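Long-range contacts in guanosine 5'-monophosphate Reductase (Trypanosoma brucei brucei, PDB 6LK4), which probably catalyses the NADPH-dependent deamination of GMP to IMP and carries a regulatory CBS domain that binds guanine nucleotides: residues Arg93-Leu98 with Ala221-Arg226; Phe97-Pro102 with Leu206-Asp211; Gly128-Val133 with Gly143-His148. All coordinates share one frame; numbering follows the deposited sequence.

In the fold
The three contacts run from the linkers next to the barrel outward into the CBS domain, and all touch the same GTP. Contact 1 pairs the two connecting loops through which the chain enters and leaves that domain on the barrel side. Contact 2 starts from the same loop and lies about 10 Å away between centres; the two are tied by a salt bridge from Arg-226 NH2 to Glu-100 OE2 at 2.9 Å. Contact 3, about 13 Å from contact 2 and 21 Å from contact 1 between centres, meets contact 2 where Leu-206 CD2 packs 3.7 Å from Cys-129 SG. Each contributes residues to the GTP pocket, in the CBS domain and apart from the predicted catalytic site in the barrel.

Contact 1: residues Arg93-Leu98 with Ala221-Arg226; sequences RAQSFL and ASLDSR. With GTP (guanosine-5'-triphosphate), chain B.
The carbonyl oxygen of Arg-226 receives the backbone amide of Phe-97, with Phe-97 N lying 3.2 Å from Arg-226 O in the carbonyl plane and an N-H...O angle of 159°. Ser-96 OG stands 3.4 Å from Arg-226 O without bonding to it. Its hydrogen bond goes along its own segment: Ser-96 OG donates to Leu-98 O at 2.9 Å, coming from above that carbonyl plane. The CB of Phe-97 also faces Arg-226, while its ring turns off toward Leu-215 of helix 209-216. Further along the loops comes a van der Waals contact between an amide nitrogen and a methyl (Gln-95 NE2 to Leu-223 CD2, 3.7 Å), where the two side chains cross at about a right angle. Gln-95 holds CG between its backbone N and carbonyl carbon (chi1 51°), and from there the chain runs out extended to Leu-223. These are the paired linkers of the IMPDH/GMPR family, in which the CBS domain is inserted into the TIM barrel: residues 93-98 follow barrel helix 81-92, and residues 221-226 lead back to barrel strand 232-235. The returning loop is shaped by an Asx turn, Arg-226 N donating to Asp-224 OD1 at 3.0 Å from above the carboxylate plane. Asp-224 OD2 forms salt bridges with Lys-92 and Arg-228, whereas the guanidinium of Arg-226 pairs with Glu-100. On the nucleotide side Arg-93, its chain bent at chi2 (62°), brings the guanidinium edge to guanine: NE donates to GTP N7 and NH2 to GTP O6, each at 3.1 Å. Ser-101 O accepts a further hydrogen bond from Arg-93 NH2, helping to fix the rotation of the guanidinium group against the base.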
loop_
_atom_site.group_PDB
_atom_site.type_symbol
_atom_site.label_atom_id
_atom_site.label_comp_id
_atom_site.label_asym_id
_atom_site.label_seq_id
_atom_site.Cartn_x
_atom_site.Cartn_y
_atom_site.Cartn_z
ATOM N N ARG A 93 -5.494 3.771 -50.368
ATOM C CA ARG A 93 -6.431 4.830 -50.694
ATOM C C ARG A 93 -6.124 6.120 -49.956
ATOM O O ARG A 93 -6.760 7.143 -50.236
ATOM C CB ARG A 93 -7.852 4.359 -50.366
ATOM C CG ARG A 93 -8.932 4.949 -51.234
ATOM C CD ARG A 93 -8.764 4.591 -52.688
ATOM N NE ARG A 93 -9.564 5.487 -53.504
ATOM C CZ ARG A 93 -10.525 5.101 -54.340
ATOM N NH1 ARG A 93 -10.808 3.821 -54.505
ATOM N NH2 ARG A 93 -11.211 6.006 -55.018
ATOM N N ALA A 94 -5.164 6.103 -49.033
ATOM C CA ALA A 94 -4.981 7.244 -48.141
ATOM C C ALA A 94 -4.479 8.471 -48.897
ATOM O O ALA A 94 -4.965 9.591 -48.676
ATOM C CB ALA A 94 -4.017 6.864 -47.018
ATOM N N GLN A 95 -3.492 8.283 -49.774
ATOM C CA GLN A 95 -3.056 9.329 -50.682
ATOM C C GLN A 95 -2.560 8.692 -51.974
ATOM O O GLN A 95 -2.305 7.483 -52.043
ATOM C CB GLN A 95 -1.973 10.193 -50.041
ATOM C CG GLN A 95 -0.851 9.406 -49.460
ATOM C CD GLN A 95 0.299 10.298 -49.051
ATOM O OE1 GLN A 95 0.368 10.752 -47.906
ATOM N NE2 GLN A 95 1.209 10.566 -49.991
ATOM N N SER A 96 -2.434 9.513 -53.007
ATOM C CA SER A 96 -1.922 9.037 -54.285
ATOM C C SER A 96 -1.539 10.250 -55.110
ATOM O O SER A 96 -1.753 11.391 -54.699
ATOM C CB SER A 96 -2.960 8.189 -55.020
ATOM O OG SER A 96 -2.465 7.755 -56.273
ATOM N N PHE A 97 -0.978 10.010 -56.281
ATOM C CA PHE A 97 -0.867 11.097 -57.251
ATOM C C PHE A 97 -2.084 11.073 -58.173
ATOM O O PHE A 97 -2.937 11.963 -58.116
ATOM C CB PHE A 97 0.442 11.007 -58.026
ATOM C CG PHE A 97 0.626 12.138 -58.960
ATOM C CD1 PHE A 97 0.617 13.442 -58.476
ATOM C CD2 PHE A 97 0.744 11.925 -60.320
ATOM C CE1 PHE A 97 0.762 14.523 -59.330
ATOM C CE2 PHE A 97 0.893 13.000 -61.179
ATOM C CZ PHE A 97 0.905 14.302 -60.682
ATOM N N LEU A 98 -2.186 10.060 -59.020
ATOM C CA LEU A 98 -3.395 9.838 -59.796
ATOM C C LEU A 98 -4.305 8.899 -59.024
ATOM O O LEU A 98 -3.959 7.737 -58.799
ATOM C CB LEU A 98 -3.078 9.243 -61.164
ATOM C CG LEU A 98 -2.085 10.017 -62.015
ATOM C CD1 LEU A 98 -2.070 9.466 -63.413
ATOM C CD2 LEU A 98 -2.455 11.465 -62.031
ATOM N N ALA A 221 8.085 10.511 -46.822
ATOM C CA ALA A 221 7.113 9.424 -46.840
ATOM C C ALA A 221 7.589 8.231 -47.670
ATOM O O ALA A 221 8.317 8.356 -48.663
ATOM C CB ALA A 221 5.753 9.903 -47.355
ATOM N N SER A 222 7.173 7.059 -47.223
ATOM C CA SER A 222 7.406 5.810 -47.930
ATOM C C SER A 222 6.309 5.626 -48.969
ATOM O O SER A 222 5.146 5.357 -48.613
ATOM C CB SER A 222 7.436 4.668 -46.920
ATOM O OG SER A 222 8.249 5.035 -45.802
ATOM N N LEU A 223 6.679 5.766 -50.245
ATOM C CA LEU A 223 5.717 5.764 -51.335
ATOM C C LEU A 223 6.010 4.666 -52.345
ATOM O O LEU A 223 7.165 4.401 -52.656
ATOM C CB LEU A 223 5.696 7.113 -52.034
ATOM C CG LEU A 223 5.439 8.349 -51.142
ATOM C CD1 LEU A 223 5.572 9.596 -51.962
ATOM C CD2 LEU A 223 4.056 8.314 -50.491
ATOM N N ASP A 224 4.963 4.033 -52.874
ATOM C CA ASP A 224 5.167 3.195 -54.047
ATOM C C ASP A 224 5.251 4.088 -55.283
ATOM O O ASP A 224 5.140 5.318 -55.204
ATOM C CB ASP A 224 4.069 2.130 -54.174
ATOM C CG ASP A 224 2.649 2.712 -54.340
ATOM O OD1 ASP A 224 2.478 3.899 -54.733
ATOM O OD2 ASP A 224 1.689 1.952 -54.071
ATOM N N SER A 225 5.440 3.464 -56.447
ATOM C CA SER A 225 5.644 4.233 -57.675
ATOM C C SER A 225 4.439 5.105 -58.046
ATOM O O SER A 225 4.593 6.030 -58.845
ATOM C CB SER A 225 5.965 3.300 -58.838
ATOM O OG SER A 225 4.883 2.408 -59.087
ATOM N N ARG A 226 3.279 4.857 -57.482
ATOM C CA ARG A 226 2.120 5.644 -57.822
ATOM C C ARG A 226 1.834 6.771 -56.861
ATOM O O ARG A 226 0.849 7.444 -56.988
ATOM C CB ARG A 226 0.912 4.733 -57.893
ATOM C CG ARG A 226 0.868 3.887 -59.133
ATOM C CD ARG A 226 0.008 2.671 -58.931
ATOM N NE ARG A 226 -1.366 3.045 -58.707
ATOM C CZ ARG A 226 -2.371 2.193 -58.697
ATOM N NH1 ARG A 226 -2.149 0.918 -58.907
ATOM N NH2 ARG A 226 -3.592 2.623 -58.478
HETATM O O3B GTP B . -8.226 15.070 -45.010
HETATM P PB GTP B . -7.386 15.387 -46.344
HETATM O O1B GTP B . -6.054 14.661 -46.315
HETATM O O2B GTP B . -7.181 16.883 -46.496
HETATM O O3A GTP B . -8.348 14.810 -47.501
HETATM P PA GTP B . -9.283 15.706 -48.463
HETATM O O1A GTP B . -8.997 17.187 -48.399
HETATM O O2A GTP B . -10.713 15.382 -48.155
HETATM O "O5'" GTP B . -8.894 15.203 -49.940
HETATM C "C5'" GTP B . -9.132 13.879 -50.340
HETATM C "C4'" GTP B . -7.951 12.961 -50.031
HETATM O "O4'" GTP B . -8.460 11.641 -50.073
HETATM C "C3'" GTP B . -6.813 13.014 -51.037
HETATM O "O3'" GTP B . -5.598 12.777 -50.352
HETATM C "C2'" GTP B . -7.095 11.848 -51.956
HETATM O "O2'" GTP B . -5.956 11.259 -52.540
HETATM C "C1'" GTP B . -7.800 10.868 -51.042
HETATM N N9 GTP B . -8.763 10.149 -51.870
HETATM C C8 GTP B . -8.795 8.801 -52.061
HETATM N N7 GTP B . -9.804 8.525 -52.910
HETATM C C5 GTP B . -10.403 9.688 -53.261
HETATM C C6 GTP B . -11.475 9.962 -54.095
HETATM O O6 GTP B . -12.044 9.015 -54.660
HETATM N N1 GTP B . -11.893 11.271 -54.274
HETATM C C2 GTP B . -11.239 12.290 -53.613
HETATM N N2 GTP B . -11.624 13.557 -53.770
HETATM N N3 GTP B . -10.176 12.001 -52.779
HETATM C C4 GTP B . -9.761 10.721 -52.609
#

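Contact 2: residues Phe97-Pro102 with Leu206-Asp211; sequences FLIESP and LVTLSD. With GTP (guanosine-5'-triphosphate), chain B.
Ile-99 and Leu-206 form the apolar centre, with Ile-99 CD1 lying 4.0 Å from Leu-206 CG; the same CD1 methyl also meets Thr-208 CG2 at 3.5 Å. They belong to the small antiparallel sheet of the CBS domain, in which the short strand 99-100 edges strand 203-208. Ile-99 N donates to Leu-206 O at 2.9 Å in the carbonyl plane, nearly straight at 168°, while the return bond from Leu-206 N is weak. Pro-102 extends the same apolar surface, its CB resting 3.8 Å from Leu-206 CB. Guanine lies on this surface: Ile-99 CG2 sits above the N7-C5 edge of the base, and Leu-206 CD2, from the same side, lies near the exocyclic amino group, 3.5 Å from GTP N2. Across the sheet, Leu-98 CD2 packs 3.5 Å from Val-207 CG2, and the Phe-97 ring approaches Val-207 CG1 obliquely; Val-182 of helix 179-189 covers both Phe-97 and Val-207. The polar edge begins at Thr-208, whose OG1 accepts from Asp-211 N at 3.0 Å, capping the N-terminus of helix 209-216. With CG anti to its carbonyl carbon (chi1 -70°), Asp-211 turns its carboxylate to the ribose. GTP O2' approaches Asp-211 OD2 unusually closely, its exact distance doubtful, and GTP O3' donates to Asp-211 OD1 at 3.0 Å.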
loop_
_atom_site.group_PDB
_atom_site.type_symbol
_atom_site.label_atom_id
_atom_site.label_comp_id
_atom_site.label_asym_id
_atom_site.label_seq_id
_atom_site.Cartn_x
_atom_site.Cartn_y
_atom_site.Cartn_z
ATOM N N PHE A 97 -0.978 10.010 -56.281
ATOM C CA PHE A 97 -0.867 11.097 -57.251
ATOM C C PHE A 97 -2.084 11.073 -58.173
ATOM O O PHE A 97 -2.937 11.963 -58.116
ATOM C CB PHE A 97 0.442 11.007 -58.026
ATOM C CG PHE A 97 0.626 12.138 -58.960
ATOM C CD1 PHE A 97 0.617 13.442 -58.476
ATOM C CD2 PHE A 97 0.744 11.925 -60.320
ATOM C CE1 PHE A 97 0.762 14.523 -59.330
ATOM C CE2 PHE A 97 0.893 13.000 -61.179
ATOM C CZ PHE A 97 0.905 14.302 -60.682
ATOM N N LEU A 98 -2.186 10.060 -59.020
ATOM C CA LEU A 98 -3.395 9.838 -59.796
ATOM C C LEU A 98 -4.305 8.899 -59.024
ATOM O O LEU A 98 -3.959 7.737 -58.799
ATOM C CB LEU A 98 -3.078 9.243 -61.164
ATOM C CG LEU A 98 -2.085 10.017 -62.015
ATOM C CD1 LEU A 98 -2.070 9.466 -63.413
ATOM C CD2 LEU A 98 -2.455 11.465 -62.031
ATOM N N ILE A 99 -5.460 9.398 -58.602
ATOM C CA ILE A 99 -6.442 8.546 -57.946
ATOM C C ILE A 99 -7.113 7.709 -59.024
ATOM O O ILE A 99 -7.794 8.243 -59.902
ATOM C CB ILE A 99 -7.473 9.359 -57.160
ATOM C CG1 ILE A 99 -6.773 10.277 -56.158
ATOM C CG2 ILE A 99 -8.443 8.422 -56.459
ATOM C CD1 ILE A 99 -7.617 11.445 -55.724
ATOM N N GLU A 100 -6.900 6.400 -58.982
ATOM C CA GLU A 100 -7.659 5.512 -59.847
ATOM C C GLU A 100 -9.082 5.391 -59.318
ATOM O O GLU A 100 -9.314 5.406 -58.102
ATOM C CB GLU A 100 -7.004 4.136 -59.921
ATOM C CG GLU A 100 -5.712 4.097 -60.715
ATOM C CD GLU A 100 -5.234 2.680 -60.935
ATOM O OE1 GLU A 100 -6.028 1.752 -60.673
ATOM O OE2 GLU A 100 -4.072 2.493 -61.357
ATOM N N SER A 101 -10.033 5.284 -60.235
ATOM C CA SER A 101 -11.436 5.058 -59.885
ATOM C C SER A 101 -11.922 6.034 -58.815
ATOM O O SER A 101 -12.290 5.620 -57.708
ATOM C CB SER A 101 -11.619 3.616 -59.434
ATOM N N PRO A 102 -11.907 7.340 -59.077
ATOM C CA PRO A 102 -12.337 8.293 -58.044
ATOM C C PRO A 102 -13.833 8.209 -57.804
ATOM O O PRO A 102 -14.612 7.894 -58.708
ATOM C CB PRO A 102 -11.949 9.655 -58.624
ATOM C CG PRO A 102 -11.908 9.438 -60.100
ATOM C CD PRO A 102 -11.433 8.023 -60.295
ATOM N N LEU A 206 -8.269 11.438 -60.933
ATOM C CA LEU A 206 -8.417 12.681 -60.190
ATOM C C LEU A 206 -7.077 13.013 -59.551
ATOM O O LEU A 206 -6.430 12.134 -58.974
ATOM C CB LEU A 206 -9.517 12.577 -59.114
ATOM C CG LEU A 206 -9.636 13.835 -58.232
ATOM C CD1 LEU A 206 -9.923 15.071 -59.107
ATOM C CD2 LEU A 206 -10.680 13.712 -57.118
ATOM N N VAL A 207 -6.662 14.270 -59.661
ATOM C CA VAL A 207 -5.521 14.784 -58.925
ATOM C C VAL A 207 -6.036 15.879 -58.007
ATOM O O VAL A 207 -6.761 16.769 -58.455
ATOM C CB VAL A 207 -4.427 15.302 -59.870
ATOM C CG1 VAL A 207 -3.146 15.590 -59.098
ATOM C CG2 VAL A 207 -4.176 14.275 -60.964
ATOM N N THR A 208 -5.694 15.794 -56.720
ATOM C CA THR A 208 -6.212 16.717 -55.727
ATOM C C THR A 208 -5.090 17.591 -55.216
ATOM O O THR A 208 -3.952 17.142 -55.096
ATOM C CB THR A 208 -6.862 16.001 -54.521
ATOM O OG1 THR A 208 -5.849 15.489 -53.639
ATOM C CG2 THR A 208 -7.750 14.868 -54.974
ATOM N N LEU A 209 -5.440 18.837 -54.878
ATOM C CA LEU A 209 -4.475 19.737 -54.263
ATOM C C LEU A 209 -3.927 19.137 -52.975
ATOM O O LEU A 209 -2.740 19.284 -52.662
ATOM C CB LEU A 209 -5.123 21.098 -54.000
ATOM C CG LEU A 209 -4.228 22.048 -53.202
ATOM C CD1 LEU A 209 -3.061 22.503 -54.053
ATOM C CD2 LEU A 209 -4.994 23.233 -52.709
ATOM N N SER A 210 -4.772 18.428 -52.232
ATOM C CA SER A 210 -4.322 17.784 -51.000
ATOM C C SER A 210 -3.133 16.855 -51.253
ATOM O O SER A 210 -2.150 16.870 -50.502
ATOM C CB SER A 210 -5.492 17.024 -50.371
ATOM O OG SER A 210 -5.061 16.106 -49.378
ATOM N N ASP A 211 -3.192 16.049 -52.315
ATOM C CA ASP A 211 -2.069 15.163 -52.609
ATOM C C ASP A 211 -0.847 15.941 -53.093
ATOM O O ASP A 211 0.278 15.662 -52.666
ATOM C CB ASP A 211 -2.486 14.129 -53.637
ATOM C CG ASP A 211 -3.455 13.122 -53.079
ATOM O OD1 ASP A 211 -3.160 12.552 -52.017
ATOM O OD2 ASP A 211 -4.512 12.890 -53.701
HETATM O O3B GTP B . -8.226 15.070 -45.010
HETATM P PB GTP B . -7.386 15.387 -46.344
HETATM O O1B GTP B . -6.054 14.661 -46.315
HETATM O O2B GTP B . -7.181 16.883 -46.496
HETATM O O3A GTP B . -8.348 14.810 -47.501
HETATM P PA GTP B . -9.283 15.706 -48.463
HETATM O O1A GTP B . -8.997 17.187 -48.399
HETATM O O2A GTP B . -10.713 15.382 -48.155
HETATM O "O5'" GTP B . -8.894 15.203 -49.940
HETATM C "C5'" GTP B . -9.132 13.879 -50.340
HETATM C "C4'" GTP B . -7.951 12.961 -50.031
HETATM O "O4'" GTP B . -8.460 11.641 -50.073
HETATM C "C3'" GTP B . -6.813 13.014 -51.037
HETATM O "O3'" GTP B . -5.598 12.777 -50.352
HETATM C "C2'" GTP B . -7.095 11.848 -51.956
HETATM O "O2'" GTP B . -5.956 11.259 -52.540
HETATM C "C1'" GTP B . -7.800 10.868 -51.042
HETATM N N9 GTP B . -8.763 10.149 -51.870
HETATM C C8 GTP B . -8.795 8.801 -52.061
HETATM N N7 GTP B . -9.804 8.525 -52.910
HETATM C C5 GTP B . -10.403 9.688 -53.261
HETATM C C6 GTP B . -11.475 9.962 -54.095
HETATM O O6 GTP B . -12.044 9.015 -54.660
HETATM N N1 GTP B . -11.893 11.271 -54.274
HETATM C C2 GTP B . -11.239 12.290 -53.613
HETATM N N2 GTP B . -11.624 13.557 -53.770
HETATM N N3 GTP B . -10.176 12.001 -52.779
HETATM C C4 GTP B . -9.761 10.721 -52.609
#

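Contact 3: residues Gly128-Val133 with Gly143-His148; sequences GCLLVV and GIITRH. With GTP (guanosine-5'-triphosphate), chain B.
Val-132, Ile-145 and Gly-143 bury the most surface of any residues in this contact, a β hairpin of strands 130-133 and 141-145 in the first CBS repeat, whose segments run antiparallel at 144°. Val-132 and Gly-143 form a hydrogen-bonded pair: Val-132 N donates to Gly-143 O from off the carbonyl plane, and Gly-143 N returns a bond to Val-132 O at 3.1 Å. Beside the side-chainless Gly-143, Val-132 CG2 rests 3.6 Å from Gly-143 C. Ile-145 is paired with Leu-130 by two bonds, Leu-130 N to Ile-145 O at 2.8 Å and almost straight (172°), and Ile-145 N to Leu-130 O at 2.9 Å. Its CG2 branch lies against Leu-130 CB, while Val-159 of helix 159-162 covers both Ile-145 and Val-132. On the other face, the side chains of Leu-131 and Ile-144 pass at a slant, and Ile-144, extended from chi1 (-173°) onward, carries CD1 to 3.8 Å from Cys-129 SG. Cys-129 packs CB on the methyl of Thr-146 and receives a weak hydrogen bond from GTP N2 at SG. Gly-128 CA lies 3.0 Å from GTP O2A and near Arg-147 NH1, which bonds Val-127 O. GTP thus meets the hairpin's open end, away from its turn, where a charged side chain assists; between the paired strands backbone bonds and apolar packing act, without a salt bridge.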
loop_
_atom_site.group_PDB
_atom_site.type_symbol
_atom_site.label_atom_id
_atom_site.label_comp_id
_atom_site.label_asym_id
_atom_site.label_seq_id
_atom_site.Cartn_x
_atom_site.Cartn_y
_atom_site.Cartn_z
ATOM N N GLY A 128 -12.420 13.960 -50.404
ATOM C CA GLY A 128 -12.584 15.402 -50.442
ATOM C C GLY A 128 -13.563 15.922 -51.466
ATOM O O GLY A 128 -13.973 17.080 -51.378
ATOM N N CYS A 129 -13.952 15.117 -52.439
ATOM C CA CYS A 129 -14.944 15.602 -53.379
ATOM C C CYS A 129 -15.585 14.398 -54.041
ATOM O O CYS A 129 -15.081 13.281 -53.962
ATOM C CB CYS A 129 -14.323 16.529 -54.423
ATOM S SG CYS A 129 -13.562 15.612 -55.747
ATOM N N LEU A 130 -16.705 14.637 -54.688
ATOM C CA LEU A 130 -17.344 13.647 -55.532
ATOM C C LEU A 130 -17.419 14.215 -56.936
ATOM O O LEU A 130 -17.744 15.400 -57.119
ATOM C CB LEU A 130 -18.750 13.293 -55.048
ATOM C CG LEU A 130 -18.837 12.644 -53.673
ATOM C CD1 LEU A 130 -20.287 12.511 -53.267
ATOM C CD2 LEU A 130 -18.144 11.285 -53.676
ATOM N N LEU A 131 -17.085 13.386 -57.920
ATOM C CA LEU A 131 -17.194 13.805 -59.305
ATOM C C LEU A 131 -18.572 13.414 -59.819
ATOM O O LEU A 131 -18.990 12.260 -59.691
ATOM C CB LEU A 131 -16.072 13.199 -60.145
ATOM C CG LEU A 131 -14.770 13.810 -59.625
ATOM C CD1 LEU A 131 -13.573 12.994 -60.023
ATOM C CD2 LEU A 131 -14.630 15.264 -60.073
ATOM N N VAL A 132 -19.291 14.393 -60.351
ATOM C CA VAL A 132 -20.638 14.176 -60.858
ATOM C C VAL A 132 -20.516 13.757 -62.314
ATOM O O VAL A 132 -20.006 14.517 -63.145
ATOM C CB VAL A 132 -21.504 15.438 -60.705
ATOM C CG1 VAL A 132 -22.968 15.087 -60.855
ATOM C CG2 VAL A 132 -21.250 16.086 -59.357
ATOM N N VAL A 133 -20.953 12.539 -62.619
ATOM C CA VAL A 133 -20.858 12.006 -63.967
ATOM C C VAL A 133 -22.249 11.580 -64.404
ATOM O O VAL A 133 -23.177 11.503 -63.600
ATOM C CB VAL A 133 -19.854 10.836 -64.074
ATOM C CG1 VAL A 133 -18.467 11.308 -63.698
ATOM C CG2 VAL A 133 -20.286 9.687 -63.194
ATOM N N GLY A 143 -19.548 17.575 -63.501
ATOM C CA GLY A 143 -19.258 18.565 -62.490
ATOM C C GLY A 143 -18.733 17.909 -61.231
ATOM O O GLY A 143 -18.483 16.701 -61.187
ATOM N N ILE A 144 -18.591 18.733 -60.199
ATOM C CA ILE A 144 -17.894 18.344 -58.985
ATOM C C ILE A 144 -18.655 18.894 -57.788
ATOM O O ILE A 144 -19.263 19.967 -57.850
ATOM C CB ILE A 144 -16.429 18.845 -58.993
ATOM C CG1 ILE A 144 -15.661 18.273 -57.794
ATOM C CG2 ILE A 144 -16.376 20.371 -59.041
ATOM C CD1 ILE A 144 -14.248 18.776 -57.663
ATOM N N ILE A 145 -18.613 18.156 -56.686
ATOM C CA ILE A 145 -19.343 18.539 -55.492
ATOM C C ILE A 145 -18.474 18.249 -54.272
ATOM O O ILE A 145 -17.883 17.170 -54.155
ATOM C CB ILE A 145 -20.709 17.821 -55.446
ATOM C CG1 ILE A 145 -21.773 18.723 -54.826
ATOM C CG2 ILE A 145 -20.646 16.489 -54.739
ATOM C CD1 ILE A 145 -23.156 18.164 -54.968
ATOM N N THR A 146 -18.346 19.235 -53.394
ATOM C CA THR A 146 -17.562 19.122 -52.177
ATOM C C THR A 146 -18.439 19.448 -50.972
ATOM O O THR A 146 -19.564 19.941 -51.107
ATOM C CB THR A 146 -16.350 20.061 -52.224
ATOM O OG1 THR A 146 -16.805 21.403 -52.411
ATOM C CG2 THR A 146 -15.458 19.710 -53.383
ATOM N N ARG A 147 -17.910 19.172 -49.774
ATOM C CA ARG A 147 -18.623 19.543 -48.554
ATOM C C ARG A 147 -19.005 21.014 -48.575
ATOM O O ARG A 147 -20.117 21.379 -48.182
ATOM C CB ARG A 147 -17.776 19.245 -47.322
ATOM C CG ARG A 147 -17.671 17.778 -46.975
ATOM C CD ARG A 147 -16.529 17.523 -45.986
ATOM N NE ARG A 147 -16.400 16.104 -45.680
ATOM C CZ ARG A 147 -15.904 15.203 -46.521
ATOM N NH1 ARG A 147 -15.465 15.579 -47.722
ATOM N NH2 ARG A 147 -15.845 13.925 -46.163
ATOM N N HIS A 148 -18.102 21.871 -49.055
ATOM C CA HIS A 148 -18.400 23.295 -49.144
ATOM C C HIS A 148 -19.686 23.543 -49.932
ATOM O O HIS A 148 -20.470 24.438 -49.591
ATOM C CB HIS A 148 -17.214 24.036 -49.774
ATOM C CG HIS A 148 -17.412 25.517 -49.899
ATOM N ND1 HIS A 148 -18.190 26.087 -50.885
ATOM C CD2 HIS A 148 -16.913 26.548 -49.173
ATOM C CE1 HIS A 148 -18.175 27.403 -50.757
ATOM N NE2 HIS A 148 -17.404 27.708 -49.727
HETATM O O3B GTP B . -8.226 15.070 -45.010
HETATM P PB GTP B . -7.386 15.387 -46.344
HETATM O O1B GTP B . -6.054 14.661 -46.315
HETATM O O2B GTP B . -7.181 16.883 -46.496
HETATM O O3A GTP B . -8.348 14.810 -47.501
HETATM P PA GTP B . -9.283 15.706 -48.463
HETATM O O1A GTP B . -8.997 17.187 -48.399
HETATM O O2A GTP B . -10.713 15.382 -48.155
HETATM O "O5'" GTP B . -8.894 15.203 -49.940
HETATM C "C5'" GTP B . -9.132 13.879 -50.340
HETATM C "C4'" GTP B . -7.951 12.961 -50.031
HETATM O "O4'" GTP B . -8.460 11.641 -50.073
HETATM C "C3'" GTP B . -6.813 13.014 -51.037
HETATM O "O3'" GTP B . -5.598 12.777 -50.352
HETATM C "C2'" GTP B . -7.095 11.848 -51.956
HETATM O "O2'" GTP B . -5.956 11.259 -52.540
HETATM C "C1'" GTP B . -7.800 10.868 -51.042
HETATM N N9 GTP B . -8.763 10.149 -51.870
HETATM C C8 GTP B . -8.795 8.801 -52.061
HETATM N N7 GTP B . -9.804 8.525 -52.910
HETATM C C5 GTP B . -10.403 9.688 -53.261
HETATM C C6 GTP B . -11.475 9.962 -54.095
HETATM O O6 GTP B . -12.044 9.015 -54.660
HETATM N N1 GTP B . -11.893 11.271 -54.274
HETATM C C2 GTP B . -11.239 12.290 -53.613
HETATM N N2 GTP B . -11.624 13.557 -53.770
HETATM N N3 GTP B . -10.176 12.001 -52.779
HETATM C C4 GTP B . -9.761 10.721 -52.609
#